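Local coordinates for RTX toxin RtxA (Vibrio vulnificus MO6-24/O, PDB 6IMP), which is a toxin whose crystallised domain has an alpha/beta-hydrolase fold and probably acts as a hydrolase effector in virulence, at residues 15-20 / 68-73; 183-188 / 241-246; 199-204 / 250-255. All coordinates share one frame; numbering follows the deposited sequence.

Interaction 1 (15-20 / 68-73)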
loop_
_atom_site.group_PDB
_atom_site.type_symbol
_atom_site.label_atom_id
_atom_site.label_comp_id
_atom_site.label_asym_id
_atom_site.label_seq_id
_atom_site.Cartn_x
_atom_site.Cartn_y
_atom_site.Cartn_z
ATOM N N ALA A 15 -5.307 -21.498 -2.521
ATOM C CA ALA A 15 -5.546 -20.976 -1.159
ATOM C C ALA A 15 -4.419 -20.994 -0.072
ATOM O O ALA A 15 -3.892 -22.077 0.323
ATOM C CB ALA A 15 -6.619 -21.829 -0.490
ATOM N N ILE A 16 -4.187 -19.792 0.514
ATOM C CA ILE A 16 -2.891 -19.296 1.028
ATOM C C ILE A 16 -2.804 -18.797 2.507
ATOM O O ILE A 16 -1.768 -18.240 2.907
ATOM C CB ILE A 16 -2.366 -18.193 0.076
ATOM C CG1 ILE A 16 -0.843 -18.200 -0.006
ATOM C CG2 ILE A 16 -2.916 -16.820 0.447
ATOM C CD1 ILE A 16 -0.317 -17.567 -1.278
ATOM N N GLU A 17 -3.840 -19.030 3.320
ATOM C CA GLU A 17 -3.760 -18.750 4.779
ATOM C C GLU A 17 -2.910 -19.829 5.469
ATOM O O GLU A 17 -2.649 -20.885 4.892
ATOM C CB GLU A 17 -5.163 -18.645 5.426
ATOM C CG GLU A 17 -5.180 -18.034 6.837
ATOM C CD GLU A 17 -6.520 -17.409 7.227
ATOM O OE1 GLU A 17 -7.533 -18.141 7.278
ATOM O OE2 GLU A 17 -6.553 -16.192 7.528
ATOM N N ASN A 18 -2.475 -19.541 6.693
ATOM C CA ASN A 18 -1.406 -20.290 7.364
ATOM C C ASN A 18 -1.587 -20.114 8.888
ATOM O O ASN A 18 -2.485 -19.390 9.307
ATOM C CB ASN A 18 -0.061 -19.712 6.887
ATOM C CG ASN A 18 1.115 -20.647 7.103
ATOM O OD1 ASN A 18 0.990 -21.867 7.006
ATOM N ND2 ASN A 18 2.287 -20.066 7.335
ATOM N N ASP A 19 -0.701 -20.699 9.675
ATOM C CA ASP A 19 -0.825 -20.678 11.122
ATOM C C ASP A 19 0.273 -19.860 11.788
ATOM O O ASP A 19 1.438 -20.113 11.587
ATOM C CB ASP A 19 -0.738 -22.106 11.642
ATOM C CG ASP A 19 -2.064 -22.632 12.120
ATOM O OD1 ASP A 19 -3.099 -22.138 11.635
ATOM O OD2 ASP A 19 -2.073 -23.537 12.982
ATOM N N GLY A 20 -0.078 -18.870 12.585
ATOM C CA GLY A 20 0.956 -18.126 13.269
ATOM C C GLY A 20 1.662 -19.056 14.229
ATOM O O GLY A 20 1.021 -19.800 14.946
ATOM N N GLN A 68 -10.935 -10.210 12.157
ATOM C CA GLN A 68 -10.111 -11.362 12.547
ATOM C C GLN A 68 -8.657 -11.186 12.110
ATOM O O GLN A 68 -8.390 -10.736 10.997
ATOM C CB GLN A 68 -10.677 -12.669 11.970
ATOM C CG GLN A 68 -10.789 -12.721 10.449
ATOM C CD GLN A 68 -12.221 -12.624 9.956
ATOM O OE1 GLN A 68 -13.029 -11.864 10.491
ATOM N NE2 GLN A 68 -12.537 -13.382 8.914
ATOM N N LYS A 69 -7.727 -11.544 13.003
ATOM C CA LYS A 69 -6.307 -11.722 12.650
ATOM C C LYS A 69 -6.161 -12.666 11.467
ATOM O O LYS A 69 -6.936 -13.615 11.331
ATOM C CB LYS A 69 -5.520 -12.296 13.827
ATOM C CG LYS A 69 -5.373 -11.348 15.000
ATOM C CD LYS A 69 -4.175 -11.711 15.872
ATOM C CE LYS A 69 -3.530 -10.468 16.468
ATOM N NZ LYS A 69 -2.436 -10.793 17.421
ATOM N N VAL A 70 -5.156 -12.413 10.630
ATOM C CA VAL A 70 -4.906 -13.232 9.435
ATOM C C VAL A 70 -3.394 -13.356 9.159
ATOM O O VAL A 70 -2.672 -12.357 9.121
ATOM C CB VAL A 70 -5.670 -12.670 8.201
ATOM C CG1 VAL A 70 -5.060 -13.145 6.894
ATOM C CG2 VAL A 70 -7.144 -13.069 8.259
ATOM N N THR A 71 -2.927 -14.597 9.007
ATOM C CA THR A 71 -1.540 -14.881 8.598
ATOM C C THR A 71 -1.554 -15.578 7.250
ATOM O O THR A 71 -2.310 -16.524 7.052
ATOM C CB THR A 71 -0.806 -15.796 9.603
ATOM O OG1 THR A 71 -0.657 -15.128 10.866
ATOM C CG2 THR A 71 0.570 -16.169 9.076
ATOM N N LEU A 72 -0.680 -15.132 6.347
ATOM C CA LEU A 72 -0.629 -15.660 4.982
ATOM C C LEU A 72 0.739 -16.292 4.720
ATOM O O LEU A 72 1.726 -15.918 5.360
ATOM C CB LEU A 72 -0.886 -14.534 3.972
ATOM C CG LEU A 72 -2.122 -13.639 4.169
ATOM C CD1 LEU A 72 -2.221 -12.663 3.010
ATOM C CD2 LEU A 72 -3.408 -14.448 4.276
ATOM N N LYS A 73 0.791 -17.249 3.787
ATOM C CA LYS A 73 2.069 -17.835 3.336
ATOM C C LYS A 73 2.736 -16.958 2.274
ATOM O O LYS A 73 2.533 -17.136 1.060
ATOM C CB LYS A 73 1.880 -19.260 2.782
ATOM C CG LYS A 73 3.188 -19.923 2.319
ATOM C CD LYS A 73 3.029 -20.802 1.080
ATOM C CE LYS A 73 2.142 -22.007 1.350
ATOM N NZ LYS A 73 2.548 -23.200 0.557
#
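A single beta bridge joins E17 to L72, where the N-terminal loop ahead of helix 31-41 crosses the strand at one edge of the central sheet. The two CA atoms lie 4.4 Å apart. Two backbone bonds flank the bridge. K73 N donates to I16 O at 2.9 Å, and the bond is nearly straight at 171°. N18 N reaches T71 O in a weak, bent bond. The loop and the strand run 114° apart, and a single bridge forms.

Side chains of I16 and E17 also touch the strand. E17 CG is anti to the backbone N (chi1 -166°), which sets it 3.3 Å from T71 O. The chain then extends and crosses V70 at about a right angle. OE2 lies 3.3 Å from V70 CG2, an oxygen against a methyl group and no polar bond. I16 also crosses K73 at about a right angle, with CG1 4.0 Å from K73 CB. Beyond CB the K73 chain turns off from the loop. T71 CB packs near N18 O.

Around the contact, D164 at the end of helix 147-164 bonds I16 N through OD1 and, weakly, E17 N through OD2. Y160 of that helix touches E17, V70 and L72. The other edge of strand 67-73 pairs with strand 78-84, through V70 with G81 and L72 with L79.

Interaction 2 (183-188 / 241-246)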
loop_
_atom_site.group_PDB
_atom_site.type_symbol
_atom_site.label_atom_id
_atom_site.label_comp_id
_atom_site.label_asym_id
_atom_site.label_seq_id
_atom_site.Cartn_x
_atom_site.Cartn_y
_atom_site.Cartn_z
ATOM N N ILE A 183 3.239 0.267 -5.498
ATOM C CA ILE A 183 3.062 -1.170 -5.292
ATOM C C ILE A 183 1.694 -1.599 -5.806
ATOM O O ILE A 183 1.567 -2.581 -6.543
ATOM C CB ILE A 183 3.183 -1.570 -3.817
ATOM C CG1 ILE A 183 4.596 -1.283 -3.309
ATOM C CG2 ILE A 183 2.872 -3.051 -3.660
ATOM C CD1 ILE A 183 4.712 -1.263 -1.798
ATOM N N ALA A 184 0.677 -0.865 -5.374
ATOM C CA ALA A 184 -0.690 -1.098 -5.803
ATOM C C ALA A 184 -0.789 -1.068 -7.331
ATOM O O ALA A 184 -1.526 -1.847 -7.934
ATOM C CB ALA A 184 -1.606 -0.060 -5.183
ATOM N N ALA A 185 -0.031 -0.176 -7.954
ATOM C CA ALA A 185 -0.003 -0.102 -9.408
ATOM C C ALA A 185 0.483 -1.411 -10.011
ATOM O O ALA A 185 -0.155 -1.927 -10.913
ATOM C CB ALA A 185 0.850 1.067 -9.891
ATOM N N ASP A 186 1.573 -1.972 -9.489
ATOM C CA ASP A 186 2.079 -3.257 -10.003
ATOM C C ASP A 186 1.063 -4.397 -9.807
ATOM O O ASP A 186 0.857 -5.211 -10.715
ATOM C CB ASP A 186 3.436 -3.634 -9.392
ATOM C CG ASP A 186 4.229 -4.623 -10.269
ATOM O OD1 ASP A 186 3.619 -5.473 -10.959
ATOM O OD2 ASP A 186 5.474 -4.540 -10.276
ATOM N N LEU A 187 0.416 -4.444 -8.651
ATOM C CA LEU A 187 -0.631 -5.437 -8.438
ATOM C C LEU A 187 -1.716 -5.261 -9.496
ATOM O O LEU A 187 -2.073 -6.204 -10.199
ATOM C CB LEU A 187 -1.237 -5.329 -7.041
ATOM C CG LEU A 187 -2.197 -6.470 -6.670
ATOM C CD1 LEU A 187 -1.489 -7.812 -6.657
ATOM C CD2 LEU A 187 -2.828 -6.221 -5.313
ATOM N N ALA A 188 -2.196 -4.034 -9.651
ATOM C CA ALA A 188 -3.272 -3.770 -10.596
ATOM C C ALA A 188 -2.919 -4.358 -11.964
ATOM O O ALA A 188 -3.745 -5.009 -12.597
ATOM C CB ALA A 188 -3.544 -2.276 -10.701
ATOM N N LYS A 241 5.952 3.570 -14.429
ATOM C CA LYS A 241 6.610 2.331 -14.864
ATOM C C LYS A 241 5.797 1.095 -14.472
ATOM O O LYS A 241 5.560 0.208 -15.298
ATOM C CB LYS A 241 8.018 2.253 -14.267
ATOM C CG LYS A 241 8.840 1.030 -14.671
ATOM C CD LYS A 241 10.331 1.273 -14.425
ATOM C CE LYS A 241 11.073 0.021 -13.984
ATOM N NZ LYS A 241 11.056 -1.041 -15.026
ATOM N N ASN A 242 5.343 1.062 -13.221
ATOM C CA ASN A 242 4.543 -0.049 -12.715
ATOM C C ASN A 242 3.125 -0.117 -13.342
ATOM O O ASN A 242 2.417 -1.116 -13.174
ATOM C CB ASN A 242 4.405 0.045 -11.189
ATOM C CG ASN A 242 5.725 -0.124 -10.452
ATOM O OD1 ASN A 242 6.792 0.295 -10.918
ATOM N ND2 ASN A 242 5.644 -0.691 -9.259
ATOM N N LEU A 243 2.694 0.951 -14.016
ATOM C CA LEU A 243 1.340 0.996 -14.611
ATOM C C LEU A 243 1.303 0.507 -16.057
ATOM O O LEU A 243 0.226 0.163 -16.569
ATOM C CB LEU A 243 0.766 2.417 -14.554
ATOM C CG LEU A 243 -0.072 2.806 -13.337
ATOM C CD1 LEU A 243 -0.502 4.268 -13.447
ATOM C CD2 LEU A 243 -1.290 1.905 -13.198
ATOM N N LYS A 244 2.469 0.514 -16.716
ATOM C CA LYS A 244 2.580 0.197 -18.147
ATOM C C LYS A 244 2.098 -1.208 -18.426
ATOM O O LYS A 244 2.675 -2.164 -17.940
ATOM C CB LYS A 244 4.026 0.310 -18.625
ATOM C CG LYS A 244 4.544 1.732 -18.710
ATOM C CD LYS A 244 5.911 1.802 -19.386
ATOM C CE LYS A 244 5.812 1.750 -20.908
ATOM N NZ LYS A 244 6.664 2.791 -21.557
ATOM N N GLY A 245 1.046 -1.324 -19.224
ATOM C CA GLY A 245 0.521 -2.621 -19.609
ATOM C C GLY A 245 -0.720 -2.911 -18.817
ATOM O O GLY A 245 -1.330 -3.980 -18.957
ATOM N N LEU A 246 -1.085 -1.964 -17.955
ATOM C CA LEU A 246 -2.434 -1.903 -17.450
ATOM C C LEU A 246 -3.330 -1.447 -18.595
ATOM O O LEU A 246 -2.982 -0.490 -19.301
ATOM C CB LEU A 246 -2.551 -0.934 -16.275
ATOM C CG LEU A 246 -3.889 -1.043 -15.543
ATOM C CD1 LEU A 246 -4.026 -2.379 -14.821
ATOM C CD2 LEU A 246 -4.046 0.109 -14.565
#
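N242 ND2 sits 3.7 Å from D186 CB and has two polar partners outside these segments. It bonds Y151 OH of helix 147-164 and makes a weaker bond to P182 O. This alpha/beta-hydrolase contact packs helix 180-192, which follows the GxSxG turn, against the end of helix 239-243 and the type II turn L243 to L246. No hydrogen bond spans the two segments, and every touching residue is buried.

D186 and N242 cross at about a right angle, with carboxylate and amide planes 75° apart. D186 OD2 stays 4.0 Å from N242 ND2 and makes no bond with it. D186 has long, weak ion pairs, OD1 with R155 and OD2 with R189. R189 NH1 bonds both K241 O and K244 O, so the helix carrying D186 also holds the backbone around the turn.

The D186 and N242 CA atoms lie 4.9 Å apart. A185 and A188 offer just a CB. A185 CB packs on N242 CB at 3.9 Å and on L243 CG at 4.0 Å. A188 follows about one turn on. L246 CG is anti to its backbone N (chi1 -169°), and its CD1 methyl lies 4.1 Å from A188 CB and 3.5 Å from A188 O.

Interaction 3 (199-204 / 250-255)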
loop_
_atom_site.group_PDB
_atom_site.type_symbol
_atom_site.label_atom_id
_atom_site.label_comp_id
_atom_site.label_asym_id
_atom_site.label_seq_id
_atom_site.Cartn_x
_atom_site.Cartn_y
_atom_site.Cartn_z
ATOM N N SER A 199 -11.718 -4.120 -9.639
ATOM C CA SER A 199 -12.777 -3.139 -9.949
ATOM C C SER A 199 -12.268 -1.706 -10.010
ATOM O O SER A 199 -12.918 -0.845 -10.603
ATOM C CB SER A 199 -13.934 -3.213 -8.957
ATOM O OG SER A 199 -15.031 -2.443 -9.426
ATOM N N GLY A 200 -11.134 -1.442 -9.366
ATOM C CA GLY A 200 -10.425 -0.185 -9.572
ATOM C C GLY A 200 -9.281 0.066 -8.617
ATOM O O GLY A 200 -9.163 -0.567 -7.570
ATOM N N LEU A 201 -8.451 1.032 -8.987
ATOM C CA LEU A 201 -7.256 1.371 -8.235
ATOM C C LEU A 201 -7.407 2.758 -7.646
ATOM O O LEU A 201 -7.656 3.712 -8.375
ATOM C CB LEU A 201 -6.039 1.356 -9.161
ATOM C CG LEU A 201 -4.792 2.066 -8.624
ATOM C CD1 LEU A 201 -4.268 1.361 -7.374
ATOM C CD2 LEU A 201 -3.709 2.159 -9.684
ATOM N N LEU A 202 -7.187 2.876 -6.341
ATOM C CA LEU A 202 -6.980 4.187 -5.713
ATOM C C LEU A 202 -5.517 4.384 -5.371
ATOM O O LEU A 202 -4.992 3.721 -4.481
ATOM C CB LEU A 202 -7.827 4.338 -4.437
ATOM C CG LEU A 202 -7.388 5.437 -3.459
ATOM C CD1 LEU A 202 -7.457 6.804 -4.113
ATOM C CD2 LEU A 202 -8.204 5.412 -2.185
ATOM N N LEU A 203 -4.885 5.330 -6.052
ATOM C CA LEU A 203 -3.584 5.847 -5.643
ATOM C C LEU A 203 -3.767 6.942 -4.585
ATOM O O LEU A 203 -3.949 8.115 -4.910
ATOM C CB LEU A 203 -2.822 6.399 -6.857
ATOM C CG LEU A 203 -2.526 5.407 -8.004
ATOM C CD1 LEU A 203 -2.010 6.129 -9.243
ATOM C CD2 LEU A 203 -1.539 4.328 -7.579
ATOM N N ASP A 204 -3.745 6.539 -3.319
ATOM C CA ASP A 204 -3.978 7.457 -2.192
ATOM C C ASP A 204 -2.673 8.147 -1.820
ATOM O O ASP A 204 -1.814 7.537 -1.211
ATOM C CB ASP A 204 -4.543 6.674 -0.976
ATOM C CG ASP A 204 -4.735 7.548 0.281
ATOM O OD1 ASP A 204 -4.643 8.798 0.173
ATOM O OD2 ASP A 204 -4.992 6.982 1.381
ATOM N N THR A 250 -8.784 1.439 -17.171
ATOM C CA THR A 250 -8.991 0.981 -15.798
ATOM C C THR A 250 -9.130 2.174 -14.850
ATOM O O THR A 250 -8.304 3.095 -14.890
ATOM C CB THR A 250 -7.866 0.054 -15.300
ATOM O OG1 THR A 250 -7.535 -0.903 -16.314
ATOM C CG2 THR A 250 -8.319 -0.696 -14.050
ATOM N N PRO A 251 -10.185 2.169 -14.009
ATOM C CA PRO A 251 -10.409 3.250 -13.054
ATOM C C PRO A 251 -9.242 3.480 -12.089
ATOM O O PRO A 251 -8.923 2.619 -11.259
ATOM C CB PRO A 251 -11.679 2.810 -12.301
ATOM C CG PRO A 251 -11.952 1.411 -12.722
ATOM C CD PRO A 251 -11.339 1.257 -14.067
ATOM N N ILE A 252 -8.620 4.644 -12.228
ATOM C CA ILE A 252 -7.580 5.109 -11.318
ATOM C C ILE A 252 -8.001 6.439 -10.679
ATOM O O ILE A 252 -7.799 7.500 -11.262
ATOM C CB ILE A 252 -6.245 5.307 -12.082
ATOM C CG1 ILE A 252 -5.824 3.985 -12.725
ATOM C CG2 ILE A 252 -5.144 5.855 -11.162
ATOM C CD1 ILE A 252 -4.683 4.115 -13.712
ATOM N N LEU A 253 -8.582 6.391 -9.487
ATOM C CA LEU A 253 -8.705 7.608 -8.687
ATOM C C LEU A 253 -7.330 7.978 -8.167
ATOM O O LEU A 253 -6.536 7.113 -7.818
ATOM C CB LEU A 253 -9.678 7.434 -7.517
ATOM C CG LEU A 253 -9.944 8.699 -6.659
ATOM C CD1 LEU A 253 -10.517 9.846 -7.480
ATOM C CD2 LEU A 253 -10.873 8.393 -5.492
ATOM N N LEU A 254 -7.050 9.265 -8.122
ATOM C CA LEU A 254 -5.767 9.734 -7.648
ATOM C C LEU A 254 -5.953 10.972 -6.765
ATOM O O LEU A 254 -6.213 12.075 -7.256
ATOM C CB LEU A 254 -4.854 10.025 -8.840
ATOM C CG LEU A 254 -3.529 10.756 -8.576
ATOM C CD1 LEU A 254 -2.635 9.977 -7.626
ATOM C CD2 LEU A 254 -2.809 11.014 -9.893
ATOM N N LEU A 255 -5.819 10.782 -5.458
ATOM C CA LEU A 255 -5.911 11.887 -4.515
ATOM C C LEU A 255 -4.540 12.219 -3.959
ATOM O O LEU A 255 -3.910 11.390 -3.312
ATOM C CB LEU A 255 -6.878 11.535 -3.391
ATOM C CG LEU A 255 -8.227 10.945 -3.836
ATOM C CD1 LEU A 255 -9.175 10.886 -2.655
ATOM C CD2 LEU A 255 -8.870 11.733 -4.957
#
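L203 packs on I252 and L254 across two neighbouring parallel strands in the core of the alpha/beta-hydrolase sheet. Its CB lies 3.7 Å from L254 CD1. CG is anti to the carbonyl carbon (chi1 -60°) and comes 4.1 Å from I252 CG2. CD1 goes closer to the same methyl, at 3.7 Å. L203 thus touches the I252 branch that is anti to its own backbone N, and the two side chains meet at a slant.

L201 lies on the same face of the sheet. It runs side by side with I252 and points the same way, with CD2 against CG1. The opposite face carries L202, D204, L253 and L255. There L202 and L253 also lie side by side. L202 CD1 is 4.0 Å from L253 CD2 and also touches L255 CG.

The axes of strands 200-204 and 252-255 approach to 4.7 Å, with directions 13° apart. L201 N donates to P251 O at 2.8 Å in a nearly straight bond (174°). L203 N donates to L253 O at 3.0 Å. The return bonds, L253 N to L201 O and L255 N to L203 O, are weak. P251 N belongs to its ring and has no hydrogen to donate, and its CG lies beside S199 O. The chain between the two strands passes through helices 210-216, 224-232 and 239-243 and contains no other strand, as in a parallel crossover.

Strand 172-177 pairs with the other edge of strand 200-204. From it, H175 NE2 bonds D204 OD2. Helix 291-302 covers the L202 and L253 face, with I302 touching both. Helix 239-243 lies on the other face, where V239 meets L203 and L243 meets I252.

How the interactions relate
Interactions 2 and 3 form one continuous core, with centres about 11 Å apart. Helix 180-192 leads to strand 200-204, and helix 239-243 leads to strand 252-256. The helical layer rests on the sheet, with A184 CB 3.7 Å from L201 CD1 and L243 CD2 4.1 Å from I252 CD1. Interaction 1 is remote. Its centre is about 25 Å from that of interaction 2 and about 27 Å from that of interaction 3, though it reaches an outer edge of the same sheet. The likely nucleophile elbow, a GxSxG turn, precedes helix 180-192 of interaction 2. The D204 side chain of interaction 3 lies near G176, S178 and G180 of this pattern without touching them.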